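Endo-beta-1,4-glucanase (cellulase B) (Bacillus halodurans, PDB 4V2X) probably hydrolyses beta-1,4-linked glucan chains as a family 5 endoglucanase, its catalytic barrel linked to an Ig-like module and a family 46 carbohydrate-binding module. Local coordinates at residues A[213-218]-A[241-246]; A[257-260]-A[266-269]. All coordinates share one frame; numbering follows the deposited sequence.

Contact 1 (A[213-218]-A[241-246]); sequences ALLDDL and PTMETA. With CA (calcium ion), chain B.
L215 of helix 209-227 lies against P241, T242 and M243, joining the helix to the loop after strand 238-241 in the (beta/alpha)8 barrel of the glycoside hydrolase family 5 module. The two segments meet in a buried van der Waals contact, with a leucine methyl against loop backbone and a methionine methyl. L215 has CG anti to its backbone nitrogen (chi1 178°), which carries CD2 over the loop backbone to 3.4 Å from M243 N and 3.8 Å from P241 O. M243 returns the touch with its thioether end: the chain bends at chi2 and chi3 and brings CE alongside L215, 3.6 Å from L215 CB. Histidines H211 and H212, one turn earlier on the helix, also touch M243, while L215 also packs on P198.

Hydrogen bonds inside 241-246 shape the loop. T245 N to T242 O and A246 N to M243 O make two overlapping turns. The T242 hydroxyl closes them by donating from OG1 to A246 O over 2.7 Å, in the carbonyl plane on a lone pair (135° at the oxygen).

Metal binding occupies another side of the helix. D216 OD1 and D217 OD1 ligate a calcium ion, and D216 and D217 of the second subunit bind the same ion, so it bridges the two chains. D217 OD2 is left to Y165 and to a salt bridge with K261 of the second subunit. Two waters are also ligands; water 1, 2.4 Å from the calcium, donates a 2.8 Å hydrogen bond to A213 O.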
loop_
_atom_site.group_PDB
_atom_site.type_symbol
_atom_site.label_atom_id
_atom_site.label_comp_id
_atom_site.label_asym_id
_atom_site.label_seq_id
_atom_site.Cartn_x
_atom_site.Cartn_y
_atom_site.Cartn_z
ATOM N N ALA A 213 -4.708 2.473 2.752
ATOM C CA ALA A 213 -3.729 2.324 3.821
ATOM C C ALA A 213 -4.376 2.248 5.194
ATOM O O ALA A 213 -3.921 1.497 6.063
ATOM C CB ALA A 213 -2.723 3.460 3.774
ATOM N N LEU A 214 -5.440 3.028 5.390
ATOM C CA LEU A 214 -6.176 3.007 6.650
ATOM C C LEU A 214 -6.828 1.644 6.882
ATOM O O LEU A 214 -6.769 1.100 7.978
ATOM C CB LEU A 214 -7.236 4.112 6.675
ATOM C CG LEU A 214 -6.726 5.549 6.510
ATOM C CD1 LEU A 214 -7.890 6.513 6.366
ATOM C CD2 LEU A 214 -5.844 5.963 7.675
ATOM N N LEU A 215 -7.456 1.088 5.850
ATOM C CA LEU A 215 -8.105 -0.219 5.995
ATOM C C LEU A 215 -7.078 -1.323 6.267
ATOM O O LEU A 215 -7.301 -2.201 7.108
ATOM C CB LEU A 215 -8.963 -0.562 4.772
ATOM C CG LEU A 215 -9.640 -1.937 4.811
ATOM C CD1 LEU A 215 -10.470 -2.160 6.068
ATOM C CD2 LEU A 215 -10.496 -2.118 3.575
ATOM N N ASP A 216 -5.933 -1.265 5.598
ATOM C CA ASP A 216 -4.877 -2.228 5.901
ATOM C C ASP A 216 -4.509 -2.167 7.387
ATOM O O ASP A 216 -4.347 -3.194 8.030
ATOM C CB ASP A 216 -3.629 -1.996 5.060
ATOM C CG ASP A 216 -2.449 -2.815 5.548
ATOM O OD1 ASP A 216 -1.724 -2.327 6.454
ATOM O OD2 ASP A 216 -2.264 -3.961 5.067
ATOM N N ASP A 217 -4.370 -0.957 7.920
ATOM C CA ASP A 217 -4.031 -0.787 9.334
ATOM C C ASP A 217 -5.100 -1.360 10.271
ATOM O O ASP A 217 -4.769 -2.001 11.265
ATOM C CB ASP A 217 -3.780 0.683 9.658
ATOM C CG ASP A 217 -2.493 1.212 9.051
ATOM O OD1 ASP A 217 -1.709 0.426 8.467
ATOM O OD2 ASP A 217 -2.249 2.425 9.173
ATOM N N LEU A 218 -6.376 -1.132 9.966
ATOM C CA LEU A 218 -7.458 -1.671 10.797
ATOM C C LEU A 218 -7.460 -3.190 10.775
ATOM O O LEU A 218 -7.597 -3.832 11.806
ATOM C CB LEU A 218 -8.826 -1.171 10.326
ATOM C CG LEU A 218 -9.157 0.296 10.550
ATOM C CD1 LEU A 218 -10.476 0.603 9.868
ATOM C CD2 LEU A 218 -9.237 0.641 12.031
ATOM N N PRO A 241 -12.371 -7.803 5.254
ATOM C CA PRO A 241 -13.104 -7.274 4.118
ATOM C C PRO A 241 -12.268 -6.471 3.137
ATOM O O PRO A 241 -11.241 -5.894 3.500
ATOM C CB PRO A 241 -14.094 -6.327 4.786
ATOM C CG PRO A 241 -13.306 -5.763 5.925
ATOM C CD PRO A 241 -12.494 -6.921 6.432
ATOM N N THR A 242 -12.743 -6.401 1.900
ATOM C CA THR A 242 -12.334 -5.341 0.989
ATOM C C THR A 242 -13.005 -4.024 1.390
ATOM O O THR A 242 -13.999 -4.012 2.132
ATOM C CB THR A 242 -12.769 -5.645 -0.453
ATOM O OG1 THR A 242 -14.178 -5.895 -0.470
ATOM C CG2 THR A 242 -12.056 -6.847 -0.991
ATOM N N MET A 243 -12.479 -2.918 0.873
ATOM C CA MET A 243 -13.121 -1.605 1.045
ATOM C C MET A 243 -14.548 -1.679 0.508
ATOM O O MET A 243 -14.777 -2.203 -0.596
ATOM C CB MET A 243 -12.349 -0.506 0.300
ATOM C CG MET A 243 -12.685 0.917 0.749
ATOM S SD MET A 243 -12.029 1.331 2.382
ATOM C CE MET A 243 -10.279 1.385 2.006
ATOM N N GLU A 244 -15.490 -1.186 1.311
ATOM C CA GLU A 244 -16.931 -1.204 0.996
ATOM C C GLU A 244 -17.483 -2.612 0.762
ATOM O O GLU A 244 -18.603 -2.767 0.268
ATOM C CB GLU A 244 -17.234 -0.307 -0.215
ATOM C CG GLU A 244 -17.005 1.171 0.038
ATOM C CD GLU A 244 -17.440 2.060 -1.116
ATOM O OE1 GLU A 244 -17.812 1.546 -2.193
ATOM O OE2 GLU A 244 -17.417 3.289 -0.936
ATOM N N THR A 245 -16.720 -3.627 1.163
ATOM C CA THR A 245 -16.944 -5.026 0.777
ATOM C C THR A 245 -17.247 -5.172 -0.719
ATOM O O THR A 245 -17.994 -6.064 -1.131
ATOM C CB THR A 245 -18.031 -5.715 1.627
ATOM O OG1 THR A 245 -19.252 -4.967 1.549
ATOM C CG2 THR A 245 -17.577 -5.858 3.110
ATOM N N ALA A 246 -16.599 -4.328 -1.522
ATOM C CA ALA A 246 -16.794 -4.300 -2.967
ATOM C C ALA A 246 -15.824 -5.259 -3.668
ATOM O O ALA A 246 -14.920 -5.802 -3.044
ATOM C CB ALA A 246 -16.619 -2.881 -3.475
HETATM CA CA CA B . -0.150 -0.732 7.135
HETATM O O HOH W 1 -1.254 0.694 5.537
HETATM O O HOH W 2 1.025 -1.810 5.328
#

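Contact 2 (A[257-260]-A[266-269]); sequences QTID and NLIA
I259, on the last turns of helix 249-262, covers L267 and A269 at the start of strand 267-273, within the beta-alpha-beta unit made with strand 238-241. The two elements meet mainly through apolar carbons, and I259 divides its branches between two strand residues. With CG1 anti to its own carbonyl carbon (chi1 -71°) and the chain extended beyond it, CD1 reaches up the strand and stops 4.1 Å from A269 CB. The other branch, CG2, comes down on L267, 4.0 Å from L267 CD1 and 4.2 Å from L267 CB. The isoleucine and leucine side chains run antiparallel, one alongside the other, rather than meeting end on. L267 CD1 also lies 3.9 Å from I259 O, so the leucine methyl rests against helix backbone as well as side chain.

At the strand's start, N266 is held by hydrogen bonds from its backbone N to D264 OD2 and from ND2 to I235 O. I268 points away from helix 249-262 and packs on helix 58-64, whereas L267 reaches F223 of helix 209-227. I259 also touches L240 of strand 238-241 and I313, and so packs on the outside of the parallel barrel wall, where strand 267-273 is flanked by strands 238-241 and 315-320, under helix 249-262.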
loop_
_atom_site.group_PDB
_atom_site.type_symbol
_atom_site.label_atom_id
_atom_site.label_comp_id
_atom_site.label_asym_id
_atom_site.label_seq_id
_atom_site.Cartn_x
_atom_site.Cartn_y
_atom_site.Cartn_z
ATOM N N GLN A 257 -3.058 -8.223 -0.694
ATOM C CA GLN A 257 -1.797 -7.713 -0.152
ATOM C C GLN A 257 -1.770 -7.795 1.370
ATOM O O GLN A 257 -0.774 -8.218 1.963
ATOM C CB GLN A 257 -1.567 -6.268 -0.583
ATOM C CG GLN A 257 -1.214 -6.094 -2.052
ATOM C CD GLN A 257 -1.245 -4.635 -2.474
ATOM O OE1 GLN A 257 -1.022 -3.737 -1.656
ATOM N NE2 GLN A 257 -1.525 -4.389 -3.754
ATOM N N THR A 258 -2.865 -7.396 2.008
ATOM C CA THR A 258 -2.944 -7.428 3.465
ATOM C C THR A 258 -2.909 -8.864 4.000
ATOM O O THR A 258 -2.188 -9.169 4.959
ATOM C CB THR A 258 -4.213 -6.703 3.956
ATOM O OG1 THR A 258 -4.151 -5.324 3.565
ATOM C CG2 THR A 258 -4.366 -6.801 5.465
ATOM N N ILE A 259 -3.689 -9.746 3.385
ATOM C CA ILE A 259 -3.736 -11.141 3.804
ATOM C C ILE A 259 -2.371 -11.805 3.602
ATOM O O ILE A 259 -1.910 -12.534 4.472
ATOM C CB ILE A 259 -4.851 -11.920 3.064
ATOM C CG1 ILE A 259 -6.218 -11.469 3.576
ATOM C CG2 ILE A 259 -4.696 -13.425 3.262
ATOM C CD1 ILE A 259 -7.396 -11.997 2.781
ATOM N N ASP A 260 -1.739 -11.536 2.462
ATOM C CA ASP A 260 -0.424 -12.110 2.136
ATOM C C ASP A 260 0.620 -11.700 3.182
ATOM O O ASP A 260 1.406 -12.524 3.662
ATOM C CB ASP A 260 0.006 -11.647 0.737
ATOM C CG ASP A 260 1.244 -12.367 0.221
ATOM O OD1 ASP A 260 1.409 -13.561 0.506
ATOM O OD2 ASP A 260 2.038 -11.730 -0.498
ATOM N N ASN A 266 -5.110 -19.014 8.554
ATOM C CA ASN A 266 -6.516 -19.067 8.950
ATOM C C ASN A 266 -7.218 -17.734 8.717
ATOM O O ASN A 266 -7.899 -17.211 9.600
ATOM C CB ASN A 266 -6.622 -19.507 10.411
ATOM C CG ASN A 266 -6.118 -20.929 10.624
ATOM O OD1 ASN A 266 -5.917 -21.676 9.668
ATOM N ND2 ASN A 266 -5.905 -21.304 11.874
ATOM N N LEU A 267 -7.034 -17.192 7.516
ATOM C CA LEU A 267 -7.661 -15.927 7.130
ATOM C C LEU A 267 -8.693 -16.161 6.022
ATOM O O LEU A 267 -8.498 -16.987 5.118
ATOM C CB LEU A 267 -6.604 -14.912 6.693
ATOM C CG LEU A 267 -5.585 -14.503 7.769
ATOM C CD1 LEU A 267 -4.562 -13.519 7.210
ATOM C CD2 LEU A 267 -6.281 -13.931 8.993
ATOM N N ILE A 268 -9.801 -15.433 6.124
ATOM C CA ILE A 268 -10.915 -15.552 5.201
ATOM C C ILE A 268 -11.170 -14.176 4.608
ATOM O O ILE A 268 -11.251 -13.195 5.344
ATOM C CB ILE A 268 -12.189 -16.041 5.926
ATOM C CG1 ILE A 268 -11.952 -17.417 6.559
ATOM C CG2 ILE A 268 -13.363 -16.108 4.960
ATOM C CD1 ILE A 268 -13.036 -17.822 7.534
ATOM N N ALA A 269 -11.287 -14.102 3.284
ATOM C CA ALA A 269 -11.649 -12.844 2.623
ATOM C C ALA A 269 -13.170 -12.711 2.569
ATOM O O ALA A 269 -13.874 -13.702 2.366
ATOM C CB ALA A 269 -11.069 -12.791 1.219
#

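Overall arrangement
The two contacts follow one another along the chain. The 241-246 loop of contact 1 leaves strand 238-241 at the C-terminal side of the barrel and leads into helix 249-262, whose residues 257-260 then pack in contact 2 on the beginning of strand 267-273. Their centres are 12 Å apart. A direct link joins them: D216 OD2 and T258 OG1 are 2.8 Å apart, a probable hydrogen bond, and K261 of the same helix forms a salt bridge with that carboxylate oxygen. Helix 249-262 thus supports a calcium-binding aspartate from the second shell, although the I259 side chain itself stays about 13 Å from the ion.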